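Local coordinates for molybdopterin biosynthesis protein (Mycobacterium abscessus, PDB 3TCR) that probably binds molybdopterin and takes part in the biosynthesis of the molybdenum cofactor, at residues V51-A56 and V83-L88; Q60-P65 and G171-V176; E90-V95 and P121-P126; V107-T112 and V167-S172. One frame throughout, in Å; residues are numbered along the deposited sequence.

Contact 1 (V51-A56 and V83-L88); sequences VNDRTA and VVENDL
D53 and N86 meet where the two neighbouring parallel strands 44-51 and 76-84 run out into loops. The CB of D53 neither faces 83-88 nor turns from it, and the first torsion (chi1 -67°) sets CG beside the residue's own backbone N, anti to the carbonyl carbon. D53 CG thereby comes over the start of N86, 3.9 Å from N86 N. Beyond it, D53 OD1 accepts the nearly straight bond from N86 N (2.9 Å, 166° at the hydrogen). The donor stands above the carboxylate plane rather than in it. The same D53 OD1 rests 3.4 Å from E85 CB. OD2 passes N86 CB and is held on the other hand by a salt bridge to R117, so both carboxylate oxygens have partners and the group is fixed in rotation.

Before this point the strands are paired in a parallel bridge, V51 with V84: N52 N donates to V84 O at 3.0 Å. V51 CG1, anti to its backbone N, reaches N86 OD1 at 3.5 Å, whereas V51 CG2 touches V84 CG2 at 4.0 Å. One water joins V51 O to N86 ND2. Farther along, N52 OD1 takes the N-H of T55 in an Asx motif, and the turn brings A56 CB to E85 CG (3.7 Å) and T55 against V83.

V51 and V84 share the sheet face covered by I91 of helix 88-100. Strand 76-84 is outermost in the chain's sheet, and strand 44-51 lies between it and strand 105-109, where V51 bonds to V109.

Contact 2 (Q60-P65 and G171-V176); sequences QDTSGP and GSRAAV
Two helix starts are tied together here: the turn leading into helix 64-73, with T62 and S63, meets G171 and R173 at the head of helix 173-196. The hydroxyl of S63 donates through OG to G171 O at 2.6 Å, with the donor tilted from the carbonyl plane. R173 supplies the second bond. Its side chain is extended at chi2 and then bends at chi3 (70°), which swings the guanidinium back over the turn; R173 NH1 meets T62 O at 2.9 Å. The carbonyl lies at the guanidinium edge, near its plane, although the hydrogen bond is bent, 139° at the hydrogen. Along the way R173 CG lies against T62 CG2 at 3.6 Å, the two side chains crossing at about a right angle. From the first turn of helix 173-196, V176 CG2 comes within 4.1 Å of S63 OG.

Each start carries its own cap. D61 OD1 receives S63 N and G64 N from the same face of its carboxylate, both at 2.9 Å, which fixes the turn that presents S63. S172, the N-cap residue, accepts from A175 N through OG, which also bonds to E150. Side-chain capping of this sort is typical of helix N-termini, and here helix 173-196 follows strand 164-169 after a three-residue loop in an alpha/beta fold.

Contact 3 (E90-V95 and P121-P126); sequences EIQNAV and PEATQP
I91 and Q92 of helix 88-100 close on A123 of the short helix 120-124, a helix-to-helix contact within one layer of the alpha/beta sandwich. A123 CB is the apolar centre: it points at the longer helix and lies 3.7 Å from I91 CG2. Beside it runs the polar contact. Q92 NE2 donates to A123 O at 2.9 Å (157° at the hydrogen), with the oxygen almost in the plane of the Q92 amide. The donor comes in at an angle to the C=O, not end-on. Q92 can do this because CG starts beside its own backbone N (chi1 -73°) and the chain is extended thereafter, so Q92 CG slides past A123 CB at 3.9 Å before the amide arrives. P126 CG borders the same amide, 4.0 Å from Q92 NE2.

Outside this shell, I91 is backed by V51 and V84 of the sheet, and A94 by V49, V82 and V84, which sets the height of helix 88-100 above the strands. On the other helix, T124 OG1 bonds to A120 O and to N168 ND2, linking that helix to strand 164-169. One residue before A123, E122 reaches the subunit boundary: its OE2 forms salt bridges with R155 NH1 and with R130 NH2 of the second subunit.

Contact 4 (V107-T112 and V167-S172); sequences VTVGGT and VNIAGS
The first torsion of T108 (chi1 71°) sets OG1 between its backbone N and carbonyl carbon, and that of N168 (chi1 -58°) carries CG to the side away from its own carbonyl. The two side chains then lie side by side on one face of the sheet, and N168 ND2 donates to T108 OG1 at a short 2.6 Å. A further partner holds N168: OD1 accepts from V157 N. T108 OG1 in turn donates to a water that gives its hydrogens to G110 O and I169 O, so the buried strand ends are cross-linked by one solvent molecule.

The backbones pair in parallel. I169 N meets T108 O almost straight (2.8 Å, 175°), T108 N meets V167 O at 3.0 Å, and G110 N meets I169 O at 2.9 Å. On the opposite face I169 CD1 packs on V107 CG1 at 3.7 Å. Past the strands, T112 OG1 touches A170 CA at 3.3 Å. G110 has a positive phi at which a CB would strike the preceding carbonyl oxygen.

Adjacent parallel strands ending in a glycine-rich GGT turn are consistent with the molybdopterin-binding fold of this family.

How the contacts relate
All four contacts belong to the probable molybdopterin-binding domain and surround one beta-sheet. Contacts 1 and 4 lie on it, about 11 Å apart between centres, and join through the V51 N to V109 O backbone pair. Contact 2 touches contact 4, sharing G171 and S172, with centres about 9 Å apart; V109 packs against S63 and V176 there. Contact 3 lies on the other side, with I91 against V51 and V95 near T108, and its centre is about 19 Å from that of contact 2, with no touch. Along the chain contacts 1 and 2 interleave, as do 3 and 4, while contact 3 nests inside the loop closed by contact 2, so early and late segments are knitted into a single alpha/beta unit.

Contact 1 (V51-A56 and V83-L88)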
# COMPACT_ATOMS: atom_id res chain seq x y z
N VAL A 51 -7.40 11.42 19.08
CA VAL A 51 -7.98 12.34 18.11
C VAL A 51 -9.48 12.10 18.10
O VAL A 51 -9.97 11.17 17.45
CB VAL A 51 -7.40 12.15 16.68
CG1 VAL A 51 -8.05 13.17 15.72
CG2 VAL A 51 -5.87 12.27 16.68
N ASN A 52 -10.21 12.91 18.85
CA ASN A 52 -11.64 12.72 19.03
C ASN A 52 -12.37 13.99 19.45
O ASN A 52 -12.14 14.49 20.54
CB ASN A 52 -11.84 11.64 20.09
CG ASN A 52 -13.24 11.08 20.10
OD1 ASN A 52 -14.23 11.75 20.40
ND2 ASN A 52 -13.33 9.82 19.75
N ASP A 53 -13.26 14.50 18.62
CA ASP A 53 -14.02 15.74 18.98
C ASP A 53 -14.77 15.66 20.29
O ASP A 53 -14.78 16.61 21.05
CB ASP A 53 -15.02 16.09 17.91
CG ASP A 53 -14.36 16.49 16.66
OD1 ASP A 53 -13.30 17.14 16.75
OD2 ASP A 53 -14.86 16.12 15.59
N ARG A 54 -15.40 14.51 20.54
CA ARG A 54 -16.17 14.33 21.76
C ARG A 54 -15.30 14.25 22.99
O ARG A 54 -15.62 14.87 24.02
CB ARG A 54 -17.05 13.08 21.67
CG ARG A 54 -18.27 13.29 20.80
CD ARG A 54 -18.98 11.98 20.56
NE ARG A 54 -19.87 12.04 19.41
CZ ARG A 54 -20.59 11.01 18.97
NH1 ARG A 54 -20.54 9.82 19.58
NH2 ARG A 54 -21.38 11.16 17.91
N THR A 55 -14.21 13.49 22.91
CA THR A 55 -13.26 13.44 24.02
C THR A 55 -12.67 14.82 24.29
O THR A 55 -12.47 15.18 25.42
CB THR A 55 -12.11 12.42 23.80
OG1 THR A 55 -12.65 11.16 23.41
CG2 THR A 55 -11.30 12.22 25.07
N ALA A 56 -12.41 15.60 23.24
CA ALA A 56 -11.85 16.95 23.43
C ALA A 56 -12.83 17.91 24.12
O ALA A 56 -12.42 18.97 24.55
CB ALA A 56 -11.34 17.53 22.11
N VAL A 83 -5.18 14.98 24.25
CA VAL A 83 -6.46 14.92 23.56
C VAL A 83 -6.58 16.11 22.60
O VAL A 83 -6.36 17.24 23.01
CB VAL A 83 -7.66 14.93 24.53
CG1 VAL A 83 -8.98 14.86 23.73
CG2 VAL A 83 -7.57 13.75 25.50
N VAL A 84 -6.92 15.87 21.34
CA VAL A 84 -7.15 16.93 20.39
C VAL A 84 -8.43 16.63 19.62
O VAL A 84 -8.91 15.48 19.57
CB VAL A 84 -5.99 17.05 19.35
CG1 VAL A 84 -4.67 17.44 20.01
CG2 VAL A 84 -5.84 15.75 18.55
N GLU A 85 -8.96 17.68 19.00
CA GLU A 85 -10.07 17.58 18.08
C GLU A 85 -9.60 17.04 16.75
O GLU A 85 -8.40 16.99 16.49
CB GLU A 85 -10.67 18.98 17.83
CG GLU A 85 -11.30 19.61 19.06
CD GLU A 85 -11.71 21.09 18.85
OE1 GLU A 85 -10.96 21.88 18.27
OE2 GLU A 85 -12.79 21.46 19.32
N ASN A 86 -10.55 16.72 15.89
CA ASN A 86 -10.28 16.39 14.49
C ASN A 86 -10.01 17.64 13.72
O ASN A 86 -10.87 18.13 12.99
CB ASN A 86 -11.46 15.65 13.84
CG ASN A 86 -11.23 14.17 13.75
OD1 ASN A 86 -10.30 13.71 13.06
ND2 ASN A 86 -11.99 13.41 14.51
N ASP A 87 -8.78 18.10 13.89
CA ASP A 87 -8.36 19.39 13.45
C ASP A 87 -6.89 19.26 13.11
O ASP A 87 -6.05 19.00 13.99
CB ASP A 87 -8.54 20.41 14.56
CG ASP A 87 -8.07 21.79 14.15
OD1 ASP A 87 -8.92 22.56 13.67
OD2 ASP A 87 -6.86 22.08 14.27
N LEU A 88 -6.61 19.50 11.84
CA LEU A 88 -5.29 19.31 11.29
C LEU A 88 -4.16 20.00 12.07
O LEU A 88 -3.19 19.35 12.44
CB LEU A 88 -5.30 19.74 9.82
CG LEU A 88 -4.03 19.33 9.07
CD1 LEU A 88 -4.42 18.72 7.71
CD2 LEU A 88 -3.05 20.52 8.98
O HOH W 1 -12.19 10.49 15.91
O HOH W 2 -14.19 12.54 16.34

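Contact 2 (Q60-P65 and G171-V176)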
# COMPACT_ATOMS: atom_id res chain seq x y z
N GLN A 60 -16.05 10.71 28.00
CA GLN A 60 -15.22 9.64 28.48
C GLN A 60 -14.38 8.99 27.34
O GLN A 60 -14.95 8.35 26.44
CB GLN A 60 -16.16 8.61 29.12
CG GLN A 60 -15.52 7.35 29.67
CD GLN A 60 -16.52 6.48 30.41
OE1 GLN A 60 -17.52 6.96 30.94
NE2 GLN A 60 -16.24 5.18 30.47
N ASP A 61 -13.06 9.18 27.37
CA ASP A 61 -12.12 8.43 26.53
C ASP A 61 -11.92 6.99 27.00
O ASP A 61 -11.22 6.74 27.97
CB ASP A 61 -10.75 9.13 26.52
CG ASP A 61 -9.68 8.34 25.71
OD1 ASP A 61 -10.05 7.42 24.93
OD2 ASP A 61 -8.47 8.64 25.91
N THR A 62 -12.48 6.05 26.25
CA THR A 62 -12.47 4.64 26.51
C THR A 62 -11.30 3.89 25.83
O THR A 62 -11.08 2.70 26.09
CB THR A 62 -13.83 4.09 26.04
OG1 THR A 62 -14.75 4.09 27.15
CG2 THR A 62 -13.76 2.72 25.49
N SER A 63 -10.56 4.57 24.96
CA SER A 63 -9.47 3.95 24.19
C SER A 63 -8.10 4.24 24.75
O SER A 63 -7.25 3.37 24.77
CB SER A 63 -9.47 4.46 22.76
OG SER A 63 -10.31 3.65 22.01
N GLY A 64 -7.87 5.48 25.15
CA GLY A 64 -6.56 5.87 25.67
C GLY A 64 -5.97 5.03 26.80
O GLY A 64 -4.78 4.73 26.78
N PRO A 65 -6.77 4.68 27.81
CA PRO A 65 -6.22 3.83 28.87
C PRO A 65 -5.77 2.47 28.33
O PRO A 65 -4.76 1.94 28.77
CB PRO A 65 -7.37 3.68 29.87
CG PRO A 65 -8.31 4.82 29.58
CD PRO A 65 -8.12 5.17 28.12
N GLY A 171 -9.97 4.51 16.01
CA GLY A 171 -10.38 4.90 17.35
C GLY A 171 -11.03 3.88 18.29
O GLY A 171 -11.07 4.11 19.52
N SER A 172 -11.58 2.78 17.78
CA SER A 172 -12.32 1.85 18.65
C SER A 172 -11.41 0.98 19.52
O SER A 172 -10.22 0.80 19.22
CB SER A 172 -13.18 0.94 17.79
OG SER A 172 -12.34 0.10 17.04
N ARG A 173 -11.98 0.41 20.57
CA ARG A 173 -11.25 -0.54 21.40
C ARG A 173 -10.76 -1.73 20.59
O ARG A 173 -9.64 -2.20 20.81
CB ARG A 173 -12.09 -1.03 22.60
CG ARG A 173 -12.22 0.03 23.71
CD ARG A 173 -13.10 -0.42 24.88
NE ARG A 173 -12.44 -1.46 25.65
CZ ARG A 173 -11.54 -1.26 26.62
NH1 ARG A 173 -11.15 -0.03 26.96
NH2 ARG A 173 -11.01 -2.31 27.25
N ALA A 174 -11.58 -2.22 19.67
CA ALA A 174 -11.22 -3.41 18.90
C ALA A 174 -10.02 -3.08 17.99
O ALA A 174 -9.11 -3.89 17.88
CB ALA A 174 -12.40 -3.90 18.07
N ALA A 175 -10.03 -1.90 17.38
CA ALA A 175 -8.93 -1.43 16.51
C ALA A 175 -7.67 -1.22 17.32
O ALA A 175 -6.60 -1.61 16.89
CB ALA A 175 -9.32 -0.14 15.72
N VAL A 176 -7.78 -0.63 18.51
CA VAL A 176 -6.58 -0.42 19.36
C VAL A 176 -5.98 -1.76 19.80
O VAL A 176 -4.75 -1.93 19.81
CB VAL A 176 -6.90 0.41 20.62
CG1 VAL A 176 -5.83 0.20 21.67
CG2 VAL A 176 -7.09 1.88 20.27

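Contact 3 (E90-V95 and P121-P126)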
# COMPACT_ATOMS: atom_id res chain seq x y z
N GLU A 90 -4.18 21.18 15.18
CA GLU A 90 -4.06 20.64 16.55
C GLU A 90 -3.34 19.30 16.58
O GLU A 90 -2.50 19.07 17.43
CB GLU A 90 -5.43 20.45 17.21
CG GLU A 90 -6.16 21.73 17.57
CD GLU A 90 -7.52 21.44 18.25
OE1 GLU A 90 -8.44 22.27 18.07
OE2 GLU A 90 -7.67 20.39 18.96
N ILE A 91 -3.71 18.42 15.67
CA ILE A 91 -3.04 17.14 15.56
C ILE A 91 -1.55 17.34 15.25
O ILE A 91 -0.69 16.68 15.85
CB ILE A 91 -3.65 16.24 14.47
CG1 ILE A 91 -5.12 15.97 14.77
CG2 ILE A 91 -2.85 14.93 14.40
CD1 ILE A 91 -5.93 15.38 13.61
N GLN A 92 -1.24 18.24 14.32
CA GLN A 92 0.15 18.51 13.96
C GLN A 92 0.93 19.07 15.15
O GLN A 92 2.07 18.65 15.44
CB GLN A 92 0.22 19.43 12.70
CG GLN A 92 -0.17 18.66 11.41
CD GLN A 92 0.17 19.44 10.13
OE1 GLN A 92 0.32 20.64 10.18
NE2 GLN A 92 0.30 18.75 9.00
N ASN A 93 0.30 19.98 15.88
CA ASN A 93 0.95 20.56 17.04
C ASN A 93 1.30 19.48 18.06
O ASN A 93 2.39 19.49 18.64
CB ASN A 93 0.08 21.63 17.73
CG ASN A 93 0.08 22.96 16.99
OD1 ASN A 93 1.01 23.26 16.25
ND2 ASN A 93 -0.96 23.77 17.20
N ALA A 94 0.35 18.58 18.30
CA ALA A 94 0.52 17.51 19.27
C ALA A 94 1.69 16.60 18.83
O ALA A 94 2.59 16.32 19.62
CB ALA A 94 -0.79 16.71 19.44
N VAL A 95 1.67 16.15 17.58
CA VAL A 95 2.76 15.28 17.11
C VAL A 95 4.12 16.01 17.11
O VAL A 95 5.13 15.47 17.57
CB VAL A 95 2.44 14.72 15.73
CG1 VAL A 95 3.65 13.98 15.15
CG2 VAL A 95 1.20 13.81 15.81
N PRO A 121 -4.73 11.19 9.14
CA PRO A 121 -3.73 10.87 8.12
C PRO A 121 -3.22 12.09 7.35
O PRO A 121 -2.01 12.23 7.13
CB PRO A 121 -4.46 9.91 7.20
CG PRO A 121 -5.65 9.42 8.00
CD PRO A 121 -6.04 10.59 8.84
N GLU A 122 -4.12 12.98 6.96
CA GLU A 122 -3.75 14.25 6.30
C GLU A 122 -2.83 15.07 7.18
O GLU A 122 -1.91 15.73 6.68
CB GLU A 122 -4.99 15.10 6.02
CG GLU A 122 -5.88 14.61 4.88
CD GLU A 122 -6.80 13.45 5.24
OE1 GLU A 122 -6.84 12.97 6.38
OE2 GLU A 122 -7.49 12.99 4.31
N ALA A 123 -3.08 15.04 8.50
CA ALA A 123 -2.27 15.82 9.45
C ALA A 123 -0.88 15.22 9.60
O ALA A 123 0.11 15.95 9.75
CB ALA A 123 -2.94 15.94 10.81
N THR A 124 -0.82 13.88 9.58
CA THR A 124 0.41 13.13 9.83
C THR A 124 1.38 13.06 8.65
O THR A 124 2.57 13.31 8.82
CB THR A 124 0.06 11.71 10.34
OG1 THR A 124 -0.74 11.86 11.52
CG2 THR A 124 1.33 10.86 10.68
N GLN A 125 0.88 12.69 7.48
CA GLN A 125 1.71 12.47 6.28
C GLN A 125 2.73 13.59 6.00
O GLN A 125 3.92 13.28 5.78
CB GLN A 125 0.82 12.22 5.04
CG GLN A 125 1.58 11.86 3.74
CD GLN A 125 2.22 10.48 3.79
OE1 GLN A 125 1.69 9.57 4.45
NE2 GLN A 125 3.38 10.32 3.12
N PRO A 126 2.32 14.87 6.05
CA PRO A 126 3.34 15.92 5.74
C PRO A 126 4.47 16.06 6.75
O PRO A 126 5.48 16.72 6.45
CB PRO A 126 2.52 17.24 5.68
CG PRO A 126 1.07 16.81 5.64
CD PRO A 126 0.97 15.41 6.22

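Contact 4 (V107-T112 and V167-S172)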
# COMPACT_ATOMS: atom_id res chain seq x y z
N VAL A 107 1.65 7.10 19.13
CA VAL A 107 0.48 6.43 18.60
C VAL A 107 -0.69 7.41 18.68
O VAL A 107 -1.01 7.92 19.76
CB VAL A 107 0.14 5.21 19.46
CG1 VAL A 107 -1.13 4.47 18.98
CG2 VAL A 107 1.36 4.27 19.55
N THR A 108 -1.29 7.72 17.53
CA THR A 108 -2.49 8.54 17.46
C THR A 108 -3.64 7.54 17.31
O THR A 108 -3.47 6.50 16.65
CB THR A 108 -2.50 9.52 16.25
OG1 THR A 108 -2.69 8.80 15.01
CG2 THR A 108 -1.23 10.33 16.16
N VAL A 109 -4.79 7.85 17.92
CA VAL A 109 -5.93 6.95 18.01
C VAL A 109 -7.16 7.75 17.62
O VAL A 109 -7.51 8.71 18.31
CB VAL A 109 -6.16 6.47 19.47
CG1 VAL A 109 -7.40 5.56 19.60
CG2 VAL A 109 -4.91 5.80 20.01
N GLY A 110 -7.81 7.37 16.51
CA GLY A 110 -8.93 8.14 15.99
C GLY A 110 -8.62 8.90 14.72
O GLY A 110 -7.41 9.11 14.35
N GLY A 111 -9.71 9.28 14.02
CA GLY A 111 -9.61 10.19 12.89
C GLY A 111 -9.08 9.58 11.60
O GLY A 111 -8.55 10.30 10.75
N THR A 112 -9.25 8.27 11.45
CA THR A 112 -8.83 7.54 10.24
C THR A 112 -9.97 6.99 9.38
O THR A 112 -9.72 6.22 8.45
CB THR A 112 -7.91 6.36 10.62
OG1 THR A 112 -8.62 5.43 11.45
CG2 THR A 112 -6.70 6.87 11.40
N VAL A 167 2.58 6.51 14.30
CA VAL A 167 1.64 5.54 13.75
C VAL A 167 0.18 5.90 14.09
O VAL A 167 -0.18 6.08 15.27
CB VAL A 167 1.95 4.11 14.28
CG1 VAL A 167 1.07 3.05 13.60
CG2 VAL A 167 3.47 3.80 14.13
N ASN A 168 -0.65 6.05 13.06
CA ASN A 168 -2.09 6.24 13.22
C ASN A 168 -2.85 4.92 13.38
O ASN A 168 -2.72 4.01 12.52
CB ASN A 168 -2.70 6.88 11.96
CG ASN A 168 -2.09 8.22 11.57
OD1 ASN A 168 -2.04 8.52 10.36
ND2 ASN A 168 -1.72 9.06 12.56
N ILE A 169 -3.66 4.80 14.42
CA ILE A 169 -4.65 3.71 14.46
C ILE A 169 -6.09 4.22 14.63
O ILE A 169 -6.30 5.34 15.12
CB ILE A 169 -4.28 2.61 15.47
CG1 ILE A 169 -4.48 3.04 16.89
CG2 ILE A 169 -2.78 2.25 15.39
CD1 ILE A 169 -3.66 2.11 17.81
N ALA A 170 -7.05 3.41 14.20
CA ALA A 170 -8.48 3.75 14.32
C ALA A 170 -8.87 3.81 15.77
O ALA A 170 -8.19 3.26 16.64
CB ALA A 170 -9.38 2.77 13.57
N GLY A 171 -9.97 4.51 16.01
CA GLY A 171 -10.38 4.90 17.35
C GLY A 171 -11.03 3.88 18.29
O GLY A 171 -11.07 4.11 19.52
N SER A 172 -11.58 2.78 17.78
CA SER A 172 -12.32 1.85 18.65
C SER A 172 -11.41 0.98 19.52
O SER A 172 -10.22 0.80 19.22
CB SER A 172 -13.18 0.94 17.79
OG SER A 172 -12.34 0.10 17.04
O HOH W 3 -5.10 7.80 14.41
O HOH W 4 -10.69 6.19 13.28